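Local coordinates for protein carbon monoxide oxidation system transcription regulator CooA-1 (Carboxydothermus hydrogenoformans, PDB 6CPB) that is a heme-containing, CO-sensing transcription regulator of the CRP family, seen here as its sensor domain, and probably binds DNA through a separate domain, at residues A[64-76]-A[109-123]. Sequence-based numbering, arbitrary orientation. Where two conformers were deposited one is given.
With SO4 (sulfate ion), chain D.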
loop_
_atom_site.group_PDB
_atom_site.type_symbol
_atom_site.label_atom_id
_atom_site.label_comp_id
_atom_site.label_asym_id
_atom_site.label_seq_id
_atom_site.Cartn_x
_atom_site.Cartn_y
_atom_site.Cartn_z
ATOM N N PHE A 64 12.869 13.147 -2.810
ATOM C CA PHE A 64 13.158 11.790 -2.374
ATOM C C PHE A 64 12.509 10.809 -3.337
ATOM O O PHE A 64 11.289 10.838 -3.525
ATOM C CB PHE A 64 12.594 11.520 -0.977
ATOM C CG PHE A 64 13.039 12.498 0.058
ATOM C CD1 PHE A 64 14.264 12.354 0.677
ATOM C CD2 PHE A 64 12.221 13.545 0.436
ATOM C CE1 PHE A 64 14.679 13.260 1.639
ATOM C CE2 PHE A 64 12.631 14.453 1.395
ATOM C CZ PHE A 64 13.859 14.304 1.989
ATOM N N THR A 65 13.304 9.915 -3.904
ATOM C CA THR A 65 12.740 8.792 -4.633
ATOM C C THR A 65 12.079 7.835 -3.652
ATOM O O THR A 65 12.658 7.477 -2.626
ATOM C CB THR A 65 13.833 8.092 -5.419
ATOM O OG1 THR A 65 14.347 9.034 -6.356
ATOM C CG2 THR A 65 13.313 6.848 -6.135
ATOM N N LEU A 66 10.854 7.438 -3.967
ATOM C CA LEU A 66 10.070 6.531 -3.140
ATOM C C LEU A 66 10.105 5.096 -3.637
ATOM O O LEU A 66 10.081 4.171 -2.830
ATOM C CB LEU A 66 8.625 7.023 -3.073
ATOM C CG LEU A 66 8.410 8.404 -2.452
ATOM C CD1 LEU A 66 6.994 8.913 -2.693
ATOM C CD2 LEU A 66 8.742 8.386 -0.981
ATOM N N ALA A 67 10.129 4.887 -4.945
ATOM C CA ALA A 67 10.241 3.553 -5.512
ATOM C C ALA A 67 10.495 3.695 -6.999
ATOM O O ALA A 67 10.163 4.714 -7.602
ATOM C CB ALA A 67 8.979 2.705 -5.295
ATOM N N ILE A 68 11.065 2.646 -7.579
ATOM C CA ILE A 68 11.198 2.492 -9.021
ATOM C C ILE A 68 10.304 1.331 -9.423
ATOM O O ILE A 68 10.420 0.226 -8.871
ATOM C CB ILE A 68 12.662 2.264 -9.429
ATOM C CG1 ILE A 68 13.482 3.521 -9.137
ATOM C CG2 ILE A 68 12.735 1.912 -10.917
ATOM C CD1 ILE A 68 14.966 3.341 -9.317
ATOM N N LEU A 69 9.372 1.608 -10.333
ATOM C CA LEU A 69 8.403 0.626 -10.799
ATOM C C LEU A 69 8.814 0.115 -12.164
ATOM O O LEU A 69 9.147 0.900 -13.061
ATOM C CB LEU A 69 7.012 1.238 -10.894
ATOM C CG LEU A 69 6.512 1.918 -9.627
ATOM C CD1 LEU A 69 5.104 2.390 -9.837
ATOM C CD2 LEU A 69 6.601 0.999 -8.406
ATOM N N GLU A 70 8.793 -1.196 -12.310
ATOM C CA GLU A 70 9.203 -1.867 -13.527
ATOM C C GLU A 70 7.984 -2.193 -14.381
ATOM O O GLU A 70 6.827 -2.080 -13.951
ATOM C CB GLU A 70 9.949 -3.159 -13.190
ATOM C CG GLU A 70 11.090 -2.988 -12.204
ATOM C CD GLU A 70 12.279 -2.231 -12.788
ATOM O OE1 GLU A 70 12.427 -2.193 -14.029
ATOM O OE2 GLU A 70 13.081 -1.666 -12.004
ATOM N N ALA A 71 8.248 -2.629 -15.607
ATOM C CA ALA A 71 7.171 -3.122 -16.450
ATOM C C ALA A 71 6.458 -4.258 -15.727
ATOM O O ALA A 71 7.096 -5.169 -15.200
ATOM C CB ALA A 71 7.740 -3.595 -17.788
ATOM N N GLY A 72 5.124 -4.174 -15.673
ATOM C CA GLY A 72 4.308 -5.111 -14.933
ATOM C C GLY A 72 3.933 -4.659 -13.545
ATOM O O GLY A 72 3.263 -5.411 -12.837
ATOM N N ASP A 73 4.331 -3.456 -13.141
ATOM C CA ASP A 73 3.910 -2.871 -11.875
ATOM C C ASP A 73 2.798 -1.848 -12.090
ATOM O O ASP A 73 2.718 -1.185 -13.130
ATOM C CB ASP A 73 5.069 -2.163 -11.160
ATOM C CG ASP A 73 6.055 -3.114 -10.511
ATOM O OD1 ASP A 73 5.661 -4.200 -10.052
ATOM O OD2 ASP A 73 7.249 -2.726 -10.402
ATOM N N ILE A 74 1.947 -1.716 -11.073
ATOM C CA ILE A 74 0.762 -0.864 -11.115
ATOM C C ILE A 74 0.799 0.138 -9.965
ATOM O O ILE A 74 1.327 -0.146 -8.888
ATOM C CB ILE A 74 -0.498 -1.773 -11.065
ATOM C CG1 ILE A 74 -1.749 -1.072 -11.601
ATOM C CG2 ILE A 74 -0.746 -2.314 -9.683
ATOM C CD1 ILE A 74 -2.897 -2.031 -11.857
ATOM N N PHE A 75 0.231 1.317 -10.198
ATOM C CA PHE A 75 0.171 2.377 -9.187
ATOM C C PHE A 75 -1.025 3.274 -9.528
ATOM O O PHE A 75 -1.891 2.889 -10.318
ATOM C CB PHE A 75 1.547 3.061 -9.067
ATOM C CG PHE A 75 1.665 4.067 -7.929
ATOM C CD1 PHE A 75 1.215 3.783 -6.645
ATOM C CD2 PHE A 75 2.231 5.304 -8.170
ATOM C CE1 PHE A 75 1.310 4.730 -5.638
ATOM C CE2 PHE A 75 2.345 6.239 -7.167
ATOM C CZ PHE A 75 1.892 5.948 -5.896
ATOM N N CYS A 76 -1.104 4.457 -8.917
ATOM C CA CYS A 76 -2.295 5.269 -9.050
ATOM C C CYS A 76 -1.967 6.715 -8.722
ATOM O O CYS A 76 -0.959 7.021 -8.072
ATOM C CB CYS A 76 -3.383 4.758 -8.113
ATOM S SG CYS A 76 -2.825 4.597 -6.394
ATOM N N PHE A 109 -4.628 -7.922 -10.509
ATOM C CA PHE A 109 -4.156 -6.545 -10.570
ATOM C C PHE A 109 -3.966 -5.975 -9.173
ATOM O O PHE A 109 -3.043 -5.183 -8.927
ATOM C CB PHE A 109 -5.156 -5.674 -11.335
ATOM C CG PHE A 109 -5.307 -6.024 -12.802
ATOM C CD1 PHE A 109 -4.389 -5.586 -13.736
ATOM C CD2 PHE A 109 -6.398 -6.738 -13.251
ATOM C CE1 PHE A 109 -4.540 -5.886 -15.078
ATOM C CE2 PHE A 109 -6.549 -7.052 -14.584
ATOM C CZ PHE A 109 -5.625 -6.618 -15.501
ATOM N N SER A 110 -4.840 -6.355 -8.246
ATOM C CA SER A 110 -4.776 -5.797 -6.907
ATOM C C SER A 110 -3.621 -6.365 -6.104
ATOM O O SER A 110 -3.143 -5.702 -5.179
ATOM C CB SER A 110 -6.086 -6.055 -6.177
ATOM O OG SER A 110 -6.248 -7.431 -5.812
ATOM N N LEU A 111 -3.163 -7.576 -6.407
ATOM C CA LEU A 111 -2.058 -8.135 -5.640
ATOM C C LEU A 111 -0.752 -7.424 -5.945
ATOM O O LEU A 111 0.070 -7.204 -5.049
ATOM C CB LEU A 111 -1.936 -9.633 -5.883
ATOM C CG LEU A 111 -3.023 -10.481 -5.204
ATOM C CD1 LEU A 111 -2.826 -11.952 -5.497
ATOM C CD2 LEU A 111 -3.057 -10.259 -3.698
ATOM N N ASN A 112 -0.548 -7.041 -7.195
ATOM C CA ASN A 112 0.614 -6.228 -7.486
ATOM C C ASN A 112 0.481 -4.858 -6.840
ATOM O O ASN A 112 1.467 -4.305 -6.333
ATOM C CB ASN A 112 0.828 -6.114 -8.993
ATOM C CG ASN A 112 2.037 -5.289 -9.329
ATOM O OD1 ASN A 112 1.933 -4.098 -9.589
ATOM N ND2 ASN A 112 3.202 -5.914 -9.301
ATOM N N MET A 113 -0.727 -4.300 -6.827
ATOM C CA MET A 113 -0.931 -2.996 -6.216
ATOM C C MET A 113 -0.594 -3.023 -4.731
ATOM O O MET A 113 0.003 -2.075 -4.204
ATOM C CB MET A 113 -2.370 -2.547 -6.440
ATOM C CG MET A 113 -2.635 -1.163 -5.918
ATOM S SD MET A 113 -4.242 -0.557 -6.364
ATOM C CE MET A 113 -3.957 -0.084 -8.075
ATOM N N VAL A 114 -0.989 -4.088 -4.034
ATOM C CA VAL A 114 -0.636 -4.242 -2.626
ATOM C C VAL A 114 0.873 -4.269 -2.453
ATOM O O VAL A 114 1.421 -3.628 -1.550
ATOM C CB VAL A 114 -1.297 -5.513 -2.050
ATOM C CG1 VAL A 114 -0.678 -5.898 -0.714
ATOM C CG2 VAL A 114 -2.803 -5.327 -1.908
ATOM N N LYS A 115 1.567 -5.022 -3.303
ATOM C CA LYS A 115 3.022 -5.120 -3.212
ATOM C C LYS A 115 3.674 -3.747 -3.403
ATOM O O LYS A 115 4.556 -3.346 -2.625
ATOM C CB LYS A 115 3.505 -6.137 -4.256
ATOM C CG LYS A 115 4.978 -6.477 -4.221
ATOM C CD LYS A 115 5.841 -5.518 -5.005
ATOM C CE LYS A 115 5.509 -5.474 -6.481
ATOM N NZ LYS A 115 6.534 -4.680 -7.221
ATOM N N VAL A 116 3.245 -3.016 -4.436
ATOM C CA VAL A 116 3.806 -1.699 -4.746
ATOM C C VAL A 116 3.535 -0.715 -3.612
ATOM O O VAL A 116 4.447 -0.006 -3.151
ATOM C CB VAL A 116 3.245 -1.185 -6.088
ATOM C CG1 VAL A 116 3.566 0.286 -6.286
ATOM C CG2 VAL A 116 3.774 -2.003 -7.259
ATOM N N LEU A 117 2.285 -0.653 -3.140
ATOM C CA LEU A 117 1.949 0.284 -2.072
ATOM C C LEU A 117 2.695 -0.058 -0.795
ATOM O O LEU A 117 3.132 0.841 -0.065
ATOM C CB LEU A 117 0.442 0.300 -1.825
ATOM C CG LEU A 117 -0.409 0.954 -2.918
ATOM C CD1 LEU A 117 -1.879 0.724 -2.630
ATOM C CD2 LEU A 117 -0.136 2.430 -3.082
ATOM N N GLY A 118 2.837 -1.350 -0.496
ATOM C CA GLY A 118 3.583 -1.743 0.684
ATOM C C GLY A 118 5.033 -1.306 0.616
ATOM O O GLY A 118 5.599 -0.845 1.610
ATOM N N ASP A 119 5.654 -1.440 -0.562
ATOM C CA ASP A 119 7.037 -0.997 -0.740
ATOM C C ASP A 119 7.151 0.522 -0.634
ATOM O O ASP A 119 8.086 1.037 0.000
ATOM C CB ASP A 119 7.580 -1.461 -2.093
ATOM C CG ASP A 119 7.980 -2.917 -2.107
ATOM O OD1 ASP A 119 8.154 -3.509 -1.017
ATOM O OD2 ASP A 119 8.138 -3.465 -3.221
ATOM N N LEU A 120 6.212 1.253 -1.245
ATOM C CA LEU A 120 6.230 2.709 -1.147
ATOM C C LEU A 120 6.094 3.159 0.299
ATOM O O LEU A 120 6.803 4.074 0.744
ATOM C CB LEU A 120 5.096 3.289 -1.985
ATOM C CG LEU A 120 5.346 3.282 -3.491
ATOM C CD1 LEU A 120 4.035 3.489 -4.227
ATOM C CD2 LEU A 120 6.330 4.376 -3.865
ATOM N N LEU A 121 5.185 2.534 1.049
ATOM C CA LEU A 121 4.994 2.908 2.442
ATOM C C LEU A 121 6.231 2.576 3.268
ATOM O O LEU A 121 6.685 3.390 4.076
ATOM C CB LEU A 121 3.746 2.229 3.008
ATOM C CG LEU A 121 3.459 2.525 4.480
ATOM C CD1 LEU A 121 3.222 4.007 4.736
ATOM C CD2 LEU A 121 2.263 1.688 4.941
ATOM N N LYS A 122 6.786 1.379 3.091
ATOM C CA LYS A 122 8.029 1.021 3.763
ATOM C C LYS A 122 9.108 2.071 3.504
ATOM O O LYS A 122 9.783 2.547 4.424
ATOM C CB LYS A 122 8.468 -0.358 3.274
ATOM C CG LYS A 122 9.814 -0.815 3.808
ATOM C CD LYS A 122 10.180 -2.167 3.221
ATOM C CE LYS A 122 11.613 -2.543 3.567
ATOM N NZ LYS A 122 11.841 -2.600 5.036
ATOM N N ASN A 123 9.253 2.476 2.248
ATOM C CA ASN A 123 10.311 3.413 1.887
ATOM C C ASN A 123 10.035 4.813 2.422
ATOM O O ASN A 123 10.976 5.529 2.808
ATOM C CB ASN A 123 10.509 3.420 0.372
ATOM C CG ASN A 123 11.078 2.125 -0.138
ATOM O OD1 ASN A 123 11.532 1.284 0.644
ATOM N ND2 ASN A 123 11.053 1.946 -1.448
HETATM S S SO4 D . 7.054 -8.851 -8.191
HETATM O O1 SO4 D . 6.901 -9.841 -9.256
HETATM O O2 SO4 D . 6.089 -9.135 -7.130
HETATM O O3 SO4 D . 8.409 -8.922 -7.651
HETATM O O4 SO4 D . 6.815 -7.519 -8.742
HETATM O O HOH W 1 0.263 0.382 -6.346
#
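Asp73 and Ile74 share Asn112 of the helix: its ND2 donates almost straight (173°) to the anti lone pair of Asp73 OD1 at 3.1 Å, amide and carboxylate nearly coplanar, while its OD1 accepts from Ile74 N at 2.8 Å. Lys115 NZ reaches the same Asp73 OD1 from above the carboxylate plane in a 3.0 Å salt bridge; bends at chi2 and chi3 bring NZ there, where it also bonds weakly to O4 of a sulfate ion. Asp73 OD2 takes the N-H of Glu70, bracing the type II turn 70–73. An alanine in place of Asp73 would probably leave Lys115 NZ without its carboxylate and take one acceptor from Asn112 ND2 and the side-chain brace from Glu70 N. At the other end Asn123 ND2 donates to Leu66 O at 2.8 Å.

Apolar side chains pack between Asn112 and Asn123. Leu120 forks: CD2 presses on Ala67 CB at a tight 3.4 Å and on Leu66 CB, while CD1 meets Phe75 CE1. With chi1 at -173° Phe75 CG lies opposite its own N, bringing CE1 toward the helix, where Leu117 CD2 lies at the ring edge. Val116 and Leu69 cross at about a right angle, CG1 against CD2, and Ile74 CG2 rests on Met113 CB.

Residues 109–123 run nearly antiparallel (157°) alongside 64–70, part of an outer strand of the cyclic-nucleotide-binding-type beta roll; that strand's classic bulge at Leu66 and Ala67 lies opposite Val55. The helix carries heme-binding Lys122, and Asp119 OD1 bonds His78 NE2 of the second subunit. Phe99 of helix 96–105 packs against Ile74, Phe109 and Met113.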